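Local coordinates for putative esterase (Bacteroides intestinalis DSM 17393, PDB 5VOL), which probably hydrolyses ferulic acid esters of arabinoxylan, as a carbohydrate esterase family 1 enzyme with an alpha/beta-hydrolase fold, at residues 28-32 against 119-124; 93-99 against 182-186; 214-218 against 263-267. All coordinates share one frame; numbering follows the deposited sequence.

Contact 1 (28-32 against 119-124); sequences YTVFL and YIEKKY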
loop_
_atom_site.group_PDB
_atom_site.type_symbol
_atom_site.label_atom_id
_atom_site.label_comp_id
_atom_site.label_asym_id
_atom_site.label_seq_id
_atom_site.Cartn_x
_atom_site.Cartn_y
_atom_site.Cartn_z
ATOM N N TYR C 28 -21.577 -3.645 -25.521
ATOM C CA TYR C 28 -20.432 -3.023 -24.871
ATOM C C TYR C 28 -20.913 -2.289 -23.634
ATOM O O TYR C 28 -22.094 -1.966 -23.514
ATOM C CB TYR C 28 -19.715 -2.067 -25.824
ATOM C CG TYR C 28 -20.549 -0.861 -26.207
ATOM C CD1 TYR C 28 -21.358 -0.880 -27.336
ATOM C CD2 TYR C 28 -20.513 0.308 -25.450
ATOM C CE1 TYR C 28 -22.123 0.215 -27.692
ATOM C CE2 TYR C 28 -21.269 1.406 -25.802
ATOM C CZ TYR C 28 -22.070 1.356 -26.924
ATOM O OH TYR C 28 -22.824 2.454 -27.272
ATOM N N THR C 29 -19.989 -2.039 -22.711
ATOM C CA THR C 29 -20.299 -1.334 -21.478
ATOM C C THR C 29 -19.301 -0.196 -21.344
ATOM O O THR C 29 -18.097 -0.402 -21.469
ATOM C CB THR C 29 -20.219 -2.269 -20.246
ATOM O OG1 THR C 29 -21.109 -3.376 -20.424
ATOM C CG2 THR C 29 -20.585 -1.530 -18.961
ATOM N N VAL C 30 -19.792 1.009 -21.116
ATOM C CA VAL C 30 -18.897 2.157 -21.102
ATOM C C VAL C 30 -19.076 2.936 -19.806
ATOM O O VAL C 30 -20.197 3.068 -19.303
ATOM C CB VAL C 30 -19.152 3.081 -22.322
ATOM C CG1 VAL C 30 -20.610 3.503 -22.382
ATOM C CG2 VAL C 30 -18.249 4.305 -22.275
ATOM N N PHE C 31 -17.962 3.409 -19.251
ATOM C CA PHE C 31 -17.998 4.341 -18.127
ATOM C C PHE C 31 -17.985 5.783 -18.638
ATOM O O PHE C 31 -17.118 6.143 -19.414
ATOM C CB PHE C 31 -16.799 4.115 -17.191
ATOM C CG PHE C 31 -16.567 5.241 -16.211
ATOM C CD1 PHE C 31 -17.192 5.241 -14.968
ATOM C CD2 PHE C 31 -15.733 6.306 -16.537
ATOM C CE1 PHE C 31 -16.981 6.284 -14.060
ATOM C CE2 PHE C 31 -15.514 7.359 -15.636
ATOM C CZ PHE C 31 -16.142 7.346 -14.399
ATOM N N LEU C 32 -18.932 6.598 -18.186
ATOM C CA LEU C 32 -18.975 8.002 -18.566
ATOM C C LEU C 32 -18.704 8.904 -17.353
ATOM O O LEU C 32 -19.398 8.812 -16.352
ATOM C CB LEU C 32 -20.329 8.351 -19.179
ATOM C CG LEU C 32 -20.792 7.492 -20.367
ATOM C CD1 LEU C 32 -22.211 7.880 -20.711
ATOM C CD2 LEU C 32 -19.881 7.681 -21.544
ATOM N N TYR C 119 -16.830 4.368 -33.900
ATOM C CA TYR C 119 -18.167 4.619 -33.375
ATOM C C TYR C 119 -18.125 5.110 -31.924
ATOM O O TYR C 119 -18.825 6.054 -31.561
ATOM C CB TYR C 119 -19.011 3.347 -33.472
ATOM C CG TYR C 119 -20.227 3.294 -32.561
ATOM C CD1 TYR C 119 -20.140 2.716 -31.315
ATOM C CD2 TYR C 119 -21.466 3.782 -32.968
ATOM C CE1 TYR C 119 -21.229 2.636 -30.479
ATOM C CE2 TYR C 119 -22.586 3.699 -32.125
ATOM C CZ TYR C 119 -22.442 3.124 -30.877
ATOM O OH TYR C 119 -23.501 3.010 -29.994
ATOM N N ILE C 120 -17.320 4.446 -31.100
ATOM C CA ILE C 120 -17.202 4.795 -29.690
ATOM C C ILE C 120 -16.622 6.196 -29.524
ATOM O O ILE C 120 -17.144 7.019 -28.762
ATOM C CB ILE C 120 -16.301 3.779 -28.927
ATOM C CG1 ILE C 120 -17.021 2.453 -28.729
ATOM C CG2 ILE C 120 -15.857 4.334 -27.570
ATOM C CD1 ILE C 120 -18.278 2.540 -27.895
ATOM N N GLU C 121 -15.541 6.466 -30.244
ATOM C CA GLU C 121 -14.779 7.685 -30.002
ATOM C C GLU C 121 -15.491 8.920 -30.521
ATOM O O GLU C 121 -15.240 10.021 -30.040
ATOM C CB GLU C 121 -13.383 7.559 -30.595
ATOM C CG GLU C 121 -12.584 6.529 -29.821
ATOM C CD GLU C 121 -11.133 6.480 -30.199
ATOM O OE1 GLU C 121 -10.684 7.305 -31.027
ATOM O OE2 GLU C 121 -10.434 5.606 -29.651
ATOM N N LYS C 122 -16.406 8.728 -31.470
ATOM C CA LYS C 122 -17.298 9.796 -31.899
ATOM C C LYS C 122 -18.470 9.970 -30.933
ATOM O O LYS C 122 -18.778 11.075 -30.506
ATOM C CB LYS C 122 -17.824 9.516 -33.315
ATOM C CG LYS C 122 -18.937 10.452 -33.761
ATOM C CD LYS C 122 -19.347 10.159 -35.212
ATOM C CE LYS C 122 -20.543 11.000 -35.641
ATOM N NZ LYS C 122 -20.971 10.701 -37.049
ATOM N N LYS C 123 -19.114 8.871 -30.568
ATOM C CA LYS C 123 -20.311 8.951 -29.743
ATOM C C LYS C 123 -20.019 9.474 -28.341
ATOM O O LYS C 123 -20.824 10.200 -27.762
ATOM C CB LYS C 123 -20.979 7.582 -29.648
ATOM C CG LYS C 123 -22.200 7.554 -28.755
ATOM C CD LYS C 123 -23.091 6.376 -29.127
ATOM C CE LYS C 123 -24.425 6.434 -28.398
ATOM N NZ LYS C 123 -25.357 5.413 -28.923
ATOM N N TYR C 124 -18.873 9.093 -27.788
ATOM C CA TYR C 124 -18.582 9.435 -26.392
ATOM C C TYR C 124 -17.468 10.470 -26.283
ATOM O O TYR C 124 -16.803 10.579 -25.246
ATOM C CB TYR C 124 -18.258 8.155 -25.596
ATOM C CG TYR C 124 -19.422 7.192 -25.598
ATOM C CD1 TYR C 124 -20.585 7.486 -24.894
ATOM C CD2 TYR C 124 -19.385 6.016 -26.340
ATOM C CE1 TYR C 124 -21.664 6.639 -24.911
ATOM C CE2 TYR C 124 -20.471 5.157 -26.368
ATOM C CZ TYR C 124 -21.607 5.470 -25.646
ATOM O OH TYR C 124 -22.694 4.619 -25.644
#
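Tyr28 OH is gripped by two other phenol oxygens: it makes hydrogen bonds of 2.7 Å to Tyr124 OH and 2.9 Å to Tyr119 OH. The network runs on within helix 108-123, where Lys123 NZ donates to Tyr119 OH at 3.2 Å; the same ammonium has a long, weak ion pair with Asp15 of strand 11-19. The C-terminal end of this helix packs on strand 24-32 of the central sheet, with Tyr124 just past its last turn. Tyr124 comes from the opposite direction to Tyr28, its hydroxyl in the plane of the Tyr28 ring at the edge. The rings of Tyr119 and Tyr28 meet obliquely, planes 75° apart. Over one face of Tyr28 lies Ile120 CD1, 4.0 Å from the ring centroid in a CH-pi contact. The Tyr124 ring is held between Val30 CG1, 3.9 Å from Tyr124 CZ, and the aliphatic part of Lys123 on the opposite face. Further along the strand, Leu32 CD2 approaches Tyr124 CD1 at 3.4 Å. Buried Tyr28 OH is thus held by two phenols beside apolar Ile120, Val30 and Leu32, while the network leads out to exposed Lys123, whose proton already takes one acceptor position of Tyr119 OH.

Contact 2 (93-99 against 182-186); sequences IHLEWNG and KIAIL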
loop_
_atom_site.group_PDB
_atom_site.type_symbol
_atom_site.label_atom_id
_atom_site.label_comp_id
_atom_site.label_asym_id
_atom_site.label_seq_id
_atom_site.Cartn_x
_atom_site.Cartn_y
_atom_site.Cartn_z
ATOM N N ILE C 93 -17.542 -20.614 -23.965
ATOM C CA ILE C 93 -16.550 -20.884 -24.998
ATOM C C ILE C 93 -16.984 -21.996 -25.954
ATOM O O ILE C 93 -16.401 -22.153 -27.025
ATOM C CB ILE C 93 -15.181 -21.255 -24.388
ATOM C CG1 ILE C 93 -15.299 -22.510 -23.522
ATOM C CG2 ILE C 93 -14.610 -20.072 -23.585
ATOM C CD1 ILE C 93 -13.966 -23.076 -23.086
ATOM N N HIS C 94 -18.002 -22.761 -25.574
ATOM C CA HIS C 94 -18.486 -23.830 -26.447
ATOM C C HIS C 94 -19.576 -23.323 -27.388
ATOM O O HIS C 94 -19.894 -23.973 -28.376
ATOM C CB HIS C 94 -18.998 -25.017 -25.617
ATOM C CG HIS C 94 -18.005 -25.528 -24.618
ATOM N ND1 HIS C 94 -16.833 -26.153 -24.987
ATOM C CD2 HIS C 94 -17.999 -25.488 -23.264
ATOM C CE1 HIS C 94 -16.148 -26.478 -23.903
ATOM N NE2 HIS C 94 -16.833 -26.085 -22.845
ATOM N N LEU C 95 -20.132 -22.153 -27.089
ATOM C CA LEU C 95 -21.229 -21.600 -27.877
ATOM C C LEU C 95 -20.835 -20.330 -28.614
ATOM O O LEU C 95 -21.284 -20.102 -29.738
ATOM C CB LEU C 95 -22.439 -21.289 -26.988
ATOM C CG LEU C 95 -23.030 -22.360 -26.070
ATOM C CD1 LEU C 95 -24.303 -21.836 -25.422
ATOM C CD2 LEU C 95 -23.306 -23.621 -26.831
ATOM N N GLU C 96 -20.018 -19.500 -27.958
ATOM C CA GLU C 96 -19.738 -18.136 -28.414
ATOM C C GLU C 96 -18.271 -17.922 -28.788
ATOM O O GLU C 96 -17.373 -18.521 -28.206
ATOM C CB GLU C 96 -20.125 -17.120 -27.326
ATOM C CG GLU C 96 -21.545 -17.245 -26.820
ATOM C CD GLU C 96 -22.580 -17.010 -27.914
ATOM O OE1 GLU C 96 -22.257 -16.348 -28.922
ATOM O OE2 GLU C 96 -23.720 -17.490 -27.758
ATOM N N TRP C 97 -18.036 -17.038 -29.743
ATOM C CA TRP C 97 -16.683 -16.662 -30.108
ATOM C C TRP C 97 -15.974 -15.898 -28.985
ATOM O O TRP C 97 -16.457 -14.856 -28.540
ATOM C CB TRP C 97 -16.699 -15.800 -31.352
ATOM C CG TRP C 97 -17.002 -16.536 -32.622
ATOM C CD1 TRP C 97 -18.186 -16.558 -33.295
ATOM C CD2 TRP C 97 -16.092 -17.331 -33.382
ATOM N NE1 TRP C 97 -18.070 -17.326 -34.430
ATOM C CE2 TRP C 97 -16.791 -17.808 -34.507
ATOM C CE3 TRP C 97 -14.751 -17.689 -33.219
ATOM C CZ2 TRP C 97 -16.195 -18.616 -35.468
ATOM C CZ3 TRP C 97 -14.161 -18.498 -34.169
ATOM C CH2 TRP C 97 -14.881 -18.952 -35.282
ATOM N N ASN C 98 -14.832 -16.419 -28.554
ATOM C CA ASN C 98 -13.946 -15.726 -27.612
ATOM C C ASN C 98 -12.680 -15.256 -28.319
ATOM O O ASN C 98 -12.093 -16.003 -29.097
ATOM C CB ASN C 98 -13.574 -16.647 -26.449
ATOM C CG ASN C 98 -14.642 -16.703 -25.381
ATOM O OD1 ASN C 98 -14.446 -16.204 -24.268
ATOM N ND2 ASN C 98 -15.776 -17.321 -25.703
ATOM N N GLY C 99 -12.245 -14.026 -28.068
ATOM C CA GLY C 99 -10.963 -13.610 -28.614
ATOM C C GLY C 99 -10.948 -12.247 -29.268
ATOM O O GLY C 99 -12.003 -11.700 -29.579
ATOM N N LYS C 182 -14.585 -23.404 -31.899
ATOM C CA LYS C 182 -14.173 -22.026 -31.657
ATOM C C LYS C 182 -13.017 -21.965 -30.654
ATOM O O LYS C 182 -12.142 -21.122 -30.780
ATOM C CB LYS C 182 -15.360 -21.190 -31.174
ATOM C CG LYS C 182 -16.483 -21.063 -32.217
ATOM C CD LYS C 182 -17.703 -20.395 -31.622
ATOM C CE LYS C 182 -18.887 -20.427 -32.596
ATOM N NZ LYS C 182 -19.380 -21.824 -32.798
ATOM N N ILE C 183 -12.984 -22.883 -29.692
ATOM C CA ILE C 183 -11.915 -22.856 -28.682
ATOM C C ILE C 183 -10.578 -23.234 -29.325
ATOM O O ILE C 183 -9.554 -22.592 -29.064
ATOM C CB ILE C 183 -12.229 -23.770 -27.466
ATOM C CG1 ILE C 183 -11.205 -23.557 -26.343
ATOM C CG2 ILE C 183 -12.271 -25.255 -27.865
ATOM C CD1 ILE C 183 -11.064 -22.107 -25.902
ATOM N N ALA C 184 -10.595 -24.221 -30.223
ATOM C CA ALA C 184 -9.397 -24.583 -30.992
ATOM C C ALA C 184 -8.931 -23.449 -31.878
ATOM O O ALA C 184 -7.737 -23.252 -32.066
ATOM C CB ALA C 184 -9.655 -25.832 -31.857
ATOM N N ILE C 185 -9.875 -22.720 -32.454
ATOM C CA ILE C 185 -9.531 -21.623 -33.334
ATOM C C ILE C 185 -8.853 -20.505 -32.511
ATOM O O ILE C 185 -7.842 -19.929 -32.924
ATOM C CB ILE C 185 -10.776 -21.096 -34.067
ATOM C CG1 ILE C 185 -11.350 -22.207 -34.983
ATOM C CG2 ILE C 185 -10.434 -19.885 -34.879
ATOM C CD1 ILE C 185 -12.653 -21.853 -35.697
ATOM N N LEU C 186 -9.417 -20.215 -31.344
ATOM C CA LEU C 186 -8.826 -19.222 -30.439
ATOM C C LEU C 186 -7.415 -19.640 -30.058
ATOM O O LEU C 186 -6.487 -18.831 -30.083
ATOM C CB LEU C 186 -9.685 -19.045 -29.187
ATOM C CG LEU C 186 -9.025 -18.251 -28.048
ATOM C CD1 LEU C 186 -8.644 -16.855 -28.538
ATOM C CD2 LEU C 186 -9.926 -18.189 -26.822
HETATM O O HOH W 1 -15.633 -24.040 -28.743
HETATM O O HOH W 2 -13.209 -18.495 -29.919
#
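The loop that follows strand 83-87 of the central sheet packs against the first turn of helix 182-192, and Lys182 and Trp97 carry the contact. The aliphatic chain of Lys182 lies across one face of the indole: CG sits 3.7 Å from the centroid of the six-membered ring, only 4° off its normal, and CE comes within 3.7 Å of Trp97 NE1. The chain is extended as far as CE and bends at its last torsion (chi4 68°); NZ is 5.2 Å from the centroid of the five-membered ring of Trp97, a long and at most weak cation-pi attraction. Trp106 stacks on the same indole from outside the two segments. Ile185, almost one turn along the helix, brings CD1 to 3.7 Å from Trp97 CH2 at the far end of the ring system.

No direct hydrogen bond joins the segments, but water does. One molecule donates to Ile93 O at 2.7 Å and accepts from Ile183 N, using an amide of the helix's first turn; a second accepts from Asn98 N and lies 3.0 Å from Lys182 O. Asn98 braces the loop itself: its ND2 donates to Glu96 O at 3.2 Å, from well above the carbonyl plane, and to Gly91 O, while OD1 accepts from Trp54 N. Leu186 packs CD1 against Asn98 O and, at 4.0 Å, Gly99 CA. At Gly99 a side chain would run into the carbonyl O of Asn98 and crowd Leu186 CD1.

Leu186 and Asn98 both touch Met140, so the loop and the helix start meet beside the GxSxG sequence around Ser139, probably the nucleophile elbow of this alpha/beta-hydrolase.

Contact 3 (214-218 against 263-267); sequences AWFVD and QCLPF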
loop_
_atom_site.group_PDB
_atom_site.type_symbol
_atom_site.label_atom_id
_atom_site.label_comp_id
_atom_site.label_asym_id
_atom_site.label_seq_id
_atom_site.Cartn_x
_atom_site.Cartn_y
_atom_site.Cartn_z
ATOM N N ALA C 214 4.276 2.867 -23.520
ATOM C CA ALA C 214 4.555 2.590 -22.115
ATOM C C ALA C 214 3.907 1.265 -21.732
ATOM O O ALA C 214 2.727 1.077 -22.004
ATOM C CB ALA C 214 4.027 3.718 -21.224
ATOM N N TRP C 215 4.669 0.376 -21.099
ATOM C CA TRP C 215 4.189 -0.970 -20.757
ATOM C C TRP C 215 4.185 -1.246 -19.254
ATOM O O TRP C 215 5.133 -0.906 -18.553
ATOM C CB TRP C 215 5.052 -2.033 -21.444
ATOM C CG TRP C 215 5.239 -1.827 -22.920
ATOM C CD1 TRP C 215 6.190 -1.060 -23.522
ATOM C CD2 TRP C 215 4.476 -2.429 -23.984
ATOM N NE1 TRP C 215 6.071 -1.140 -24.887
ATOM C CE2 TRP C 215 5.023 -1.968 -25.199
ATOM C CE3 TRP C 215 3.389 -3.307 -24.022
ATOM C CZ2 TRP C 215 4.513 -2.347 -26.451
ATOM C CZ3 TRP C 215 2.882 -3.693 -25.272
ATOM C CH2 TRP C 215 3.444 -3.202 -26.465
ATOM N N PHE C 216 3.125 -1.882 -18.771
ATOM C CA PHE C 216 3.020 -2.271 -17.362
ATOM C C PHE C 216 2.480 -3.703 -17.315
ATOM O O PHE C 216 1.394 -3.969 -17.822
ATOM C CB PHE C 216 2.099 -1.299 -16.608
ATOM C CG PHE C 216 2.316 -1.253 -15.111
ATOM C CD1 PHE C 216 2.093 -2.373 -14.314
ATOM C CD2 PHE C 216 2.715 -0.065 -14.496
ATOM C CE1 PHE C 216 2.272 -2.323 -12.933
ATOM C CE2 PHE C 216 2.896 0.001 -13.117
ATOM C CZ PHE C 216 2.685 -1.134 -12.325
ATOM N N VAL C 217 3.249 -4.619 -16.737
ATOM C CA VAL C 217 2.850 -6.021 -16.620
ATOM C C VAL C 217 2.652 -6.403 -15.152
ATOM O O VAL C 217 3.553 -6.229 -14.321
ATOM C CB VAL C 217 3.891 -6.933 -17.278
ATOM C CG1 VAL C 217 3.544 -8.405 -17.057
ATOM C CG2 VAL C 217 3.985 -6.592 -18.778
ATOM N N ASP C 218 1.472 -6.934 -14.839
ATOM C CA ASP C 218 1.043 -7.153 -13.451
ATOM C C ASP C 218 0.420 -8.543 -13.322
ATOM O O ASP C 218 -0.642 -8.772 -13.894
ATOM C CB ASP C 218 0.036 -6.061 -13.068
ATOM C CG ASP C 218 -0.406 -6.112 -11.626
ATOM O OD1 ASP C 218 0.212 -6.814 -10.796
ATOM O OD2 ASP C 218 -1.388 -5.398 -11.323
ATOM N N GLN C 263 -3.660 0.638 -9.769
ATOM C CA GLN C 263 -2.369 0.958 -10.384
ATOM C C GLN C 263 -2.538 1.377 -11.848
ATOM O O GLN C 263 -1.847 2.286 -12.348
ATOM C CB GLN C 263 -1.424 -0.237 -10.275
ATOM C CG GLN C 263 -0.923 -0.432 -8.854
ATOM C CD GLN C 263 -0.633 -1.882 -8.501
ATOM O OE1 GLN C 263 -0.604 -2.237 -7.318
ATOM N NE2 GLN C 263 -0.403 -2.728 -9.519
ATOM N N CYS C 264 -3.465 0.708 -12.529
ATOM C CA CYS C 264 -3.694 0.935 -13.959
ATOM C C CYS C 264 -4.211 2.331 -14.270
ATOM O O CYS C 264 -3.697 2.996 -15.153
ATOM C CB CYS C 264 -4.679 -0.101 -14.509
ATOM S SG CYS C 264 -5.077 0.103 -16.266
ATOM N N LEU C 265 -5.237 2.773 -13.557
ATOM C CA LEU C 265 -5.849 4.052 -13.889
ATOM C C LEU C 265 -4.909 5.247 -13.657
ATOM O O LEU C 265 -4.810 6.140 -14.522
ATOM C CB LEU C 265 -7.155 4.212 -13.117
ATOM C CG LEU C 265 -8.199 3.165 -13.562
ATOM C CD1 LEU C 265 -9.433 3.233 -12.672
ATOM C CD2 LEU C 265 -8.572 3.365 -15.053
ATOM N N PRO C 266 -4.186 5.268 -12.523
ATOM C CA PRO C 266 -3.187 6.350 -12.397
ATOM C C PRO C 266 -2.052 6.243 -13.414
ATOM O O PRO C 266 -1.526 7.265 -13.854
ATOM C CB PRO C 266 -2.645 6.179 -10.957
ATOM C CG PRO C 266 -3.795 5.544 -10.201
ATOM C CD PRO C 266 -4.436 4.583 -11.240
ATOM N N PHE C 267 -1.677 5.019 -13.774
ATOM C CA PHE C 267 -0.621 4.779 -14.752
ATOM C C PHE C 267 -0.948 5.384 -16.117
ATOM O O PHE C 267 -0.158 6.162 -16.645
ATOM C CB PHE C 267 -0.360 3.277 -14.891
ATOM C CG PHE C 267 0.454 2.900 -16.105
ATOM C CD1 PHE C 267 1.813 3.205 -16.183
ATOM C CD2 PHE C 267 -0.130 2.196 -17.148
ATOM C CE1 PHE C 267 2.566 2.847 -17.294
ATOM C CE2 PHE C 267 0.619 1.826 -18.274
ATOM C CZ PHE C 267 1.968 2.152 -18.343
#
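Gln263 starts the segment by sending its amide toward the end of strand 214-218, where NE2 stands 3.4 Å from Asp218 OD2. Both polar groups have firmer partners: Tyr160 OH bonds to Gln263 NE2 and to Asp218 OD2, and Arg248 adds a salt bridge to that carboxylate oxygen. Cys264 touches Tyr160, while Leu265 and Pro266 look to helix 66-76. One turn after Gln263 comes Phe267, tied back by Phe267 N to Gln263 O, and its ring makes the main apolar contact. A chi1 of 166°, CG opposite the backbone N, carries the ring to the strand, where it offers a face to Phe216 in an edge-to-face pair, centroids 5.3 Å apart and planes at 66°. Phe216 CB lies above that same face, 4.0 Å from its centroid. Beyond the ring's end, Ala214 CB meets Phe267 CZ at 3.9 Å. Phe216 also stacks on Tyr160 and lies beside Gln244, which binds calcium in an entry of this protein, though not in this chain. Helix 254-271 runs nearly antiparallel to strand 214-218 (173°) against one side of the sheet, with strands 158-162 and 244-246 flanking that strand and helix 66-76 alongside.

Overall arrangement
Contacts 1 and 3 both set a helix against the one mixed sheet, contact 1 on strand 24-32 near one end of the strand order and contact 3 on strand 214-218, next to the outermost strand 244-246; their centres lie about 22 Å apart. Contact 2 joins a loop and a helix, its centre about 26 Å from that of contact 1 and about 28 Å from that of contact 3, on the other side of the chain's centre from the latter. Along the chain, contacts 1 and 2 interleave, and contact 3 opens after both have closed. Together they hold three different places of one alpha/beta-hydrolase fold: two helix-on-sheet layers and a loop-helix join near the probable nucleophile elbow.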